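Local atomic coordinates of uncharacterized protein (Staphylococcus aureus subsp. aureus, PDB entry 3QFK), a protein that is of unknown function but has the two-domain build of a putative 5'-nucleotidase, with a calcineurin-like phosphoesterase domain that binds manganese and zinc ions. Residues I201-Y206 against I242-H247; G208-D213 against G246-Q251; Y434-G439 against Q519-K524. All blocks are in the same frame, centred on the assembly; numbering follows the deposited sequence.

Interaction 1: residues I201-Y206 against I242-H247; sequences IIVVCY and IFITGH. With MN (manganese (II) ion), chain C.
Ile242 and Ile244 lie on one face of two neighbouring parallel strands, 201-206 and 242-244, and meet Val203 and Cys205 there. Ile242 runs alongside Val203, its CD1 4.0 Å from Val203 CG2. The CG1 branch of Ile244 lies beside its own backbone N (chi1 -72°), which carries CD1 back to within 3.8 Å of Cys205 SG; the same methyl also touches Val203 CG1. On the other face Tyr206 and Phe243 point the same way and touch ring to ring, Tyr206 CD2 to Phe243 CZ, while Val204 CG1 packs 3.5 Å from Phe243 CE1. Met232 of helix 229-236, the helix of this beta-alpha-beta unit, packs on Val204, Tyr206 and Phe243. Four hydrogen bonds join the backbones. Val204 N gives to Ile242 O (2.9 Å) and Ile244 N to Val204 O (2.8 Å), with Ile242 N to Ile202 O and Tyr206 N to Ile244 O at the two ends. The Tyr206 hydroxyl is hydrogen-bonded to Glu228 N. Strand 242-244 is followed within three residues by His247, whose ND1 binds manganese. Apolar packing on both faces and paired backbone N-H and C=O groups let the strand pair lie buried.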
# COMPACT_ATOMS: atom_id res chain seq x y z
N ILE A 201 2.89 29.66 -10.42
CA ILE A 201 2.77 28.75 -9.27
C ILE A 201 2.87 27.30 -9.74
O ILE A 201 2.14 26.89 -10.66
CB ILE A 201 1.40 28.93 -8.55
CG1 ILE A 201 1.33 30.31 -7.87
CG2 ILE A 201 1.18 27.85 -7.52
CD1 ILE A 201 2.36 30.50 -6.72
N ILE A 202 3.77 26.54 -9.13
CA ILE A 202 3.96 25.13 -9.48
C ILE A 202 3.49 24.16 -8.38
O ILE A 202 3.91 24.25 -7.22
CB ILE A 202 5.43 24.83 -9.82
CG1 ILE A 202 5.81 25.59 -11.10
CG2 ILE A 202 5.63 23.34 -9.99
CD1 ILE A 202 7.26 25.49 -11.50
N VAL A 203 2.63 23.24 -8.77
CA VAL A 203 2.12 22.22 -7.87
C VAL A 203 2.65 20.87 -8.34
O VAL A 203 2.49 20.51 -9.50
CB VAL A 203 0.58 22.19 -7.87
CG1 VAL A 203 0.04 21.07 -6.92
CG2 VAL A 203 0.00 23.59 -7.51
N VAL A 204 3.34 20.16 -7.46
CA VAL A 204 3.80 18.81 -7.75
C VAL A 204 2.95 17.84 -6.93
O VAL A 204 2.80 18.01 -5.71
CB VAL A 204 5.26 18.62 -7.34
CG1 VAL A 204 5.70 17.17 -7.58
CG2 VAL A 204 6.15 19.60 -8.10
N CYS A 205 2.36 16.85 -7.61
CA CYS A 205 1.55 15.81 -6.97
C CYS A 205 2.28 14.51 -7.24
O CYS A 205 2.27 13.99 -8.35
CB CYS A 205 0.13 15.74 -7.54
SG CYS A 205 -0.86 17.21 -7.21
N TYR A 206 2.92 14.01 -6.19
CA TYR A 206 3.76 12.84 -6.24
C TYR A 206 3.23 11.73 -5.38
O TYR A 206 3.05 11.92 -4.18
CB TYR A 206 5.15 13.27 -5.75
CG TYR A 206 6.19 12.18 -5.57
CD1 TYR A 206 6.41 11.23 -6.57
CD2 TYR A 206 7.02 12.16 -4.44
CE1 TYR A 206 7.41 10.24 -6.43
CE2 TYR A 206 8.02 11.18 -4.29
CZ TYR A 206 8.22 10.24 -5.29
OH TYR A 206 9.19 9.29 -5.14
N ILE A 242 3.61 24.16 -3.95
CA ILE A 242 2.87 23.13 -3.22
C ILE A 242 3.42 21.74 -3.61
O ILE A 242 3.51 21.42 -4.81
CB ILE A 242 1.38 23.15 -3.53
CG1 ILE A 242 0.78 24.55 -3.34
CG2 ILE A 242 0.65 22.16 -2.66
CD1 ILE A 242 -0.70 24.64 -3.74
N PHE A 243 3.82 20.96 -2.60
CA PHE A 243 4.33 19.58 -2.79
C PHE A 243 3.34 18.61 -2.12
O PHE A 243 3.26 18.51 -0.88
CB PHE A 243 5.75 19.44 -2.21
CG PHE A 243 6.50 18.22 -2.70
CD1 PHE A 243 6.76 18.05 -4.05
CD2 PHE A 243 7.00 17.29 -1.83
CE1 PHE A 243 7.45 16.95 -4.51
CE2 PHE A 243 7.71 16.19 -2.30
CZ PHE A 243 7.93 16.02 -3.63
N ILE A 244 2.54 17.92 -2.93
CA ILE A 244 1.52 16.99 -2.44
C ILE A 244 2.13 15.62 -2.55
O ILE A 244 2.68 15.28 -3.59
CB ILE A 244 0.24 17.11 -3.28
CG1 ILE A 244 -0.46 18.43 -2.94
CG2 ILE A 244 -0.71 15.93 -3.05
CD1 ILE A 244 -1.59 18.78 -3.88
N THR A 245 2.10 14.87 -1.45
CA THR A 245 2.68 13.54 -1.42
C THR A 245 1.71 12.49 -0.87
O THR A 245 0.60 12.82 -0.40
CB THR A 245 3.99 13.53 -0.57
OG1 THR A 245 3.72 13.90 0.79
CG2 THR A 245 4.99 14.51 -1.15
N GLY A 246 2.11 11.23 -0.96
CA GLY A 246 1.29 10.12 -0.48
C GLY A 246 2.18 8.92 -0.31
O GLY A 246 3.34 9.07 0.04
N HIS A 247 1.62 7.74 -0.56
CA HIS A 247 2.35 6.46 -0.53
C HIS A 247 2.76 5.91 0.84
O HIS A 247 2.59 4.73 1.11
CB HIS A 247 3.59 6.53 -1.46
CG HIS A 247 4.31 5.23 -1.59
ND1 HIS A 247 3.71 4.11 -2.13
CD2 HIS A 247 5.58 4.87 -1.28
CE1 HIS A 247 4.58 3.11 -2.13
NE2 HIS A 247 5.72 3.54 -1.62
MN MN C . 1.36 3.61 -2.64
O HOH W 1 1.23 3.17 -0.21

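Interaction 2: residues G208-D213 against G246-Q251; sequences GGFEKD and GHQHRQ. With MN (manganese (II) ion), chain C; ZN (zinc ion), chain B.
The loops that follow two parallel strands of the phosphoesterase sheet meet beside the two-metal site, where Gln248 grips the backbone of Phe210 with both ends of its amide. Phe210 N gives a hydrogen bond to Gln248 OE1 (3.0 Å), and Gln248 NE2 gives one back to Phe210 O (2.9 Å). The chain of Gln248 is extended beyond CG (chi2 178°), which carries the amide across to the other loop. Its OE1 takes a second bond, from Arg250 NH1 at 3.0 Å, and the two donors reach it from opposite faces of the amide plane. With two donors on OE1 and an acceptor at NE2, the amide is probably fixed in this rotation. Arg250 NH1 also lies near the plane of the Phe210 ring, at its edge, with ring and guanidinium almost perpendicular (86°). The same NH1 also donates to a water, which makes a weak hydrogen bond to Lys212 O. Nearer the metals, Gly246 N bonds Gly208 O at 3.2 Å, and His247 CB rests 3.5 Å from Gly208 CA. His249 NE2 binds zinc at 2.4 Å, and a water that donates to His247 O bridges the zinc and manganese ions. Asp72 also binds both metals, and Glu226 takes a hydrogen bond with His247 NE2. Beyond the site, the Phe210 side chain packs on Val261 and Gln263 of strand 259-264 and on Leu233 of helix 229-236, so it sits between that strand and that helix.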
# COMPACT_ATOMS: atom_id res chain seq x y z
N GLY A 208 4.42 9.35 -3.79
CA GLY A 208 5.64 8.86 -3.17
C GLY A 208 5.84 9.75 -1.97
O GLY A 208 5.14 10.77 -1.81
N GLY A 209 6.82 9.41 -1.15
CA GLY A 209 7.07 10.15 0.07
C GLY A 209 8.50 10.61 0.24
O GLY A 209 9.20 10.93 -0.73
N PHE A 210 8.92 10.61 1.50
CA PHE A 210 10.20 11.15 1.88
C PHE A 210 11.12 10.08 2.43
O PHE A 210 10.73 9.31 3.28
CB PHE A 210 9.99 12.26 2.90
CG PHE A 210 9.06 13.33 2.43
CD1 PHE A 210 9.47 14.23 1.46
CD2 PHE A 210 7.80 13.46 2.97
CE1 PHE A 210 8.62 15.23 1.01
CE2 PHE A 210 6.93 14.46 2.52
CZ PHE A 210 7.35 15.34 1.55
N GLU A 211 12.34 10.08 1.91
CA GLU A 211 13.36 9.11 2.27
C GLU A 211 14.28 9.63 3.36
O GLU A 211 15.12 8.88 3.89
CB GLU A 211 14.17 8.70 1.03
CG GLU A 211 15.04 9.80 0.34
CD GLU A 211 14.26 10.91 -0.41
OE1 GLU A 211 13.05 11.12 -0.16
OE2 GLU A 211 14.88 11.58 -1.24
N LYS A 212 14.14 10.92 3.68
CA LYS A 212 14.91 11.58 4.73
C LYS A 212 13.95 12.45 5.52
O LYS A 212 12.94 12.89 4.99
CB LYS A 212 16.03 12.46 4.14
CG LYS A 212 17.00 11.70 3.26
CD LYS A 212 18.16 12.55 2.77
CE LYS A 212 19.06 11.74 1.84
NZ LYS A 212 20.22 12.51 1.36
N ASP A 213 14.27 12.69 6.79
CA ASP A 213 13.46 13.54 7.67
C ASP A 213 13.47 14.96 7.12
O ASP A 213 14.52 15.48 6.77
CB ASP A 213 14.08 13.57 9.06
CG ASP A 213 13.35 14.51 10.01
OD1 ASP A 213 12.20 14.20 10.38
OD2 ASP A 213 13.95 15.53 10.41
N GLY A 246 2.11 11.23 -0.96
CA GLY A 246 1.29 10.12 -0.48
C GLY A 246 2.18 8.92 -0.31
O GLY A 246 3.34 9.07 0.04
N HIS A 247 1.62 7.74 -0.56
CA HIS A 247 2.35 6.46 -0.53
C HIS A 247 2.76 5.91 0.84
O HIS A 247 2.59 4.73 1.11
CB HIS A 247 3.59 6.53 -1.46
CG HIS A 247 4.31 5.23 -1.59
ND1 HIS A 247 3.71 4.11 -2.13
CD2 HIS A 247 5.58 4.87 -1.28
CE1 HIS A 247 4.58 3.11 -2.13
NE2 HIS A 247 5.72 3.54 -1.62
N GLN A 248 3.31 6.77 1.69
CA GLN A 248 3.79 6.36 3.00
C GLN A 248 2.72 6.37 4.07
O GLN A 248 2.99 5.92 5.18
CB GLN A 248 4.94 7.26 3.42
CG GLN A 248 6.24 7.04 2.64
CD GLN A 248 7.31 8.01 3.09
OE1 GLN A 248 7.04 9.19 3.28
NE2 GLN A 248 8.52 7.51 3.29
N HIS A 249 1.53 6.89 3.76
CA HIS A 249 0.42 6.89 4.70
C HIS A 249 0.68 7.74 5.95
O HIS A 249 0.10 7.49 7.00
CB HIS A 249 0.10 5.45 5.13
CG HIS A 249 -0.38 4.57 4.02
ND1 HIS A 249 -0.95 3.34 4.24
CD2 HIS A 249 -0.47 4.80 2.68
CE1 HIS A 249 -1.29 2.80 3.08
NE2 HIS A 249 -1.02 3.67 2.12
N ARG A 250 1.53 8.74 5.84
CA ARG A 250 1.85 9.61 6.98
C ARG A 250 0.96 10.84 6.94
O ARG A 250 0.39 11.17 5.88
CB ARG A 250 3.30 10.06 6.88
CG ARG A 250 4.28 8.91 6.84
CD ARG A 250 5.65 9.33 6.31
NE ARG A 250 6.40 10.19 7.20
CZ ARG A 250 7.61 10.66 6.94
NH1 ARG A 250 8.21 10.39 5.78
NH2 ARG A 250 8.24 11.43 7.82
N GLN A 251 0.83 11.50 8.08
CA GLN A 251 0.07 12.75 8.21
C GLN A 251 1.10 13.86 8.36
O GLN A 251 1.75 13.95 9.37
CB GLN A 251 -0.90 12.68 9.38
CG GLN A 251 -2.06 11.73 9.09
CD GLN A 251 -3.11 11.70 10.17
OE1 GLN A 251 -3.22 12.61 11.00
NE2 GLN A 251 -3.93 10.65 10.17
MN MN C . 1.36 3.61 -2.64
ZN ZN B . -1.13 3.28 -0.23
O HOH W 2 11.08 11.10 6.38
O HOH W 1 1.23 3.17 -0.21
O HOH W 3 -0.35 1.03 0.17

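Interaction 3: residues Y434-G439 against Q519-K524; sequences YDIYGG and QVVDFK
Ile436 and Phe523 cross at about a right angle where strand 435-438, at the edge of the five-stranded mixed sheet of the C-terminal part of the chain, meets the start of the last strand, 522-526 of a separate small sheet, and the residues leading into it. Ile436 CG2 is the shared contact point: it lies 3.8 Å from Phe523 CE2 and 3.8 Å from Val521 CG1, and Val521 too stands roughly perpendicular to Ile436. Val521 CG1 itself sits in the plane of the Phe523 ring, at its edge. Tyr434 approaches Phe523 from the opposite direction, its OH 3.8 Å from Phe523 CE1 and hydrogen-bonded to Arg337 O. Phe523 holds CG between its backbone N and carbonyl carbon (chi1 72°), which turns the ring in among these partners; Tyr442 and Pro340 also touch it. Helix 342-355 packs close by, its Asn348 touching Val521. A water accepts from Asp522 N (2.8 Å) and lies close to Tyr437 O. Farther along, Gly438 CA approaches Val520 O in a CA-H...O contact. The same oxygen takes the one direct hydrogen bond between the segments, from Gly439 N at 2.9 Å, with the donor tilted 26° from the carbonyl plane.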
# COMPACT_ATOMS: atom_id res chain seq x y z
N TYR A 434 7.71 -9.19 7.35
CA TYR A 434 8.26 -10.21 8.23
C TYR A 434 7.60 -11.52 7.84
O TYR A 434 6.38 -11.66 7.92
CB TYR A 434 8.00 -9.93 9.70
CG TYR A 434 8.36 -11.09 10.58
CD1 TYR A 434 9.68 -11.47 10.75
CD2 TYR A 434 7.39 -11.81 11.25
CE1 TYR A 434 10.02 -12.52 11.54
CE2 TYR A 434 7.71 -12.85 12.06
CZ TYR A 434 9.02 -13.20 12.22
OH TYR A 434 9.33 -14.24 13.03
N ASP A 435 8.40 -12.49 7.42
CA ASP A 435 7.88 -13.78 7.01
C ASP A 435 8.16 -14.84 8.08
O ASP A 435 9.20 -14.83 8.73
CB ASP A 435 8.55 -14.23 5.70
CG ASP A 435 8.00 -13.53 4.47
OD1 ASP A 435 6.94 -12.89 4.55
OD2 ASP A 435 8.64 -13.62 3.40
N ILE A 436 7.20 -15.74 8.22
CA ILE A 436 7.27 -16.88 9.10
C ILE A 436 7.41 -18.02 8.13
O ILE A 436 6.59 -18.16 7.22
CB ILE A 436 5.99 -17.02 9.91
CG1 ILE A 436 5.84 -15.78 10.81
CG2 ILE A 436 6.01 -18.32 10.73
CD1 ILE A 436 4.51 -15.66 11.50
N TYR A 437 8.44 -18.84 8.32
CA TYR A 437 8.72 -19.96 7.44
C TYR A 437 8.27 -21.31 7.98
O TYR A 437 8.40 -21.60 9.17
CB TYR A 437 10.22 -20.04 7.12
CG TYR A 437 10.77 -18.77 6.52
CD1 TYR A 437 11.00 -18.65 5.13
CD2 TYR A 437 11.03 -17.65 7.34
CE1 TYR A 437 11.49 -17.45 4.59
CE2 TYR A 437 11.53 -16.48 6.81
CZ TYR A 437 11.76 -16.37 5.45
OH TYR A 437 12.23 -15.17 4.96
N GLY A 438 7.81 -22.16 7.06
CA GLY A 438 7.34 -23.49 7.38
C GLY A 438 8.10 -24.48 6.51
O GLY A 438 8.47 -24.17 5.38
N GLY A 439 8.33 -25.68 7.04
CA GLY A 439 9.08 -26.70 6.31
C GLY A 439 10.55 -26.64 6.72
O GLY A 439 11.32 -27.51 6.41
N GLN A 519 2.52 -30.13 12.24
CA GLN A 519 3.30 -28.96 12.64
C GLN A 519 4.41 -28.70 11.63
O GLN A 519 5.34 -29.49 11.52
CB GLN A 519 3.87 -29.15 14.05
CG GLN A 519 4.39 -27.86 14.69
CD GLN A 519 3.28 -26.84 14.90
OE1 GLN A 519 2.12 -27.21 15.12
NE2 GLN A 519 3.63 -25.55 14.85
N VAL A 520 4.30 -27.62 10.87
CA VAL A 520 5.35 -27.27 9.89
C VAL A 520 6.14 -26.01 10.28
O VAL A 520 7.18 -25.75 9.71
CB VAL A 520 4.80 -27.18 8.46
CG1 VAL A 520 4.25 -28.55 8.02
CG2 VAL A 520 3.71 -26.06 8.32
N VAL A 521 5.64 -25.25 11.24
CA VAL A 521 6.29 -24.03 11.72
C VAL A 521 6.93 -24.41 13.04
O VAL A 521 6.24 -24.86 13.96
CB VAL A 521 5.30 -22.87 11.90
CG1 VAL A 521 6.00 -21.65 12.49
CG2 VAL A 521 4.67 -22.50 10.57
N ASP A 522 8.24 -24.24 13.13
CA ASP A 522 9.02 -24.66 14.29
C ASP A 522 10.25 -23.78 14.35
O ASP A 522 11.21 -24.00 13.64
CB ASP A 522 9.41 -26.12 14.10
CG ASP A 522 10.27 -26.66 15.24
OD1 ASP A 522 10.39 -25.99 16.29
OD2 ASP A 522 10.82 -27.76 15.07
N PHE A 523 10.19 -22.75 15.18
CA PHE A 523 11.27 -21.80 15.28
C PHE A 523 11.17 -21.08 16.59
O PHE A 523 10.19 -21.21 17.30
CB PHE A 523 11.19 -20.76 14.14
CG PHE A 523 10.07 -19.75 14.28
CD1 PHE A 523 10.31 -18.49 14.79
CD2 PHE A 523 8.77 -20.07 13.88
CE1 PHE A 523 9.26 -17.55 14.93
CE2 PHE A 523 7.73 -19.13 14.01
CZ PHE A 523 7.98 -17.88 14.54
N LYS A 524 12.19 -20.30 16.91
CA LYS A 524 12.17 -19.53 18.12
C LYS A 524 12.98 -18.29 17.94
O LYS A 524 13.91 -18.25 17.12
CB LYS A 524 12.64 -20.35 19.35
CG LYS A 524 13.98 -20.99 19.23
CD LYS A 524 14.41 -21.53 20.61
CE LYS A 524 15.63 -22.39 20.53
NZ LYS A 524 15.34 -23.70 19.87
O HOH W 4 9.63 -22.80 11.12

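Overall arrangement
Interactions 1 and 2 are consecutive parts of one structure. They share Gly246 and His247, their centres are 12 Å apart, and they touch directly: Phe243 CE2 meets Phe210 CE1 at 3.6 Å and Thr245 CG2 meets Phe210 CZ at 3.7 Å. The paired strands of interaction 1 thus run into the loops of interaction 2, of which 246-251 supplies His247 to manganese and His249 to zinc. Interaction 3 stands apart, its centre 32 Å from that of interaction 2 and 42 Å from that of interaction 1. The bound 2-oxoglutaric acid lies between the two regions, about 6 Å from the side chain of His247 and about 11 Å from that of Tyr434.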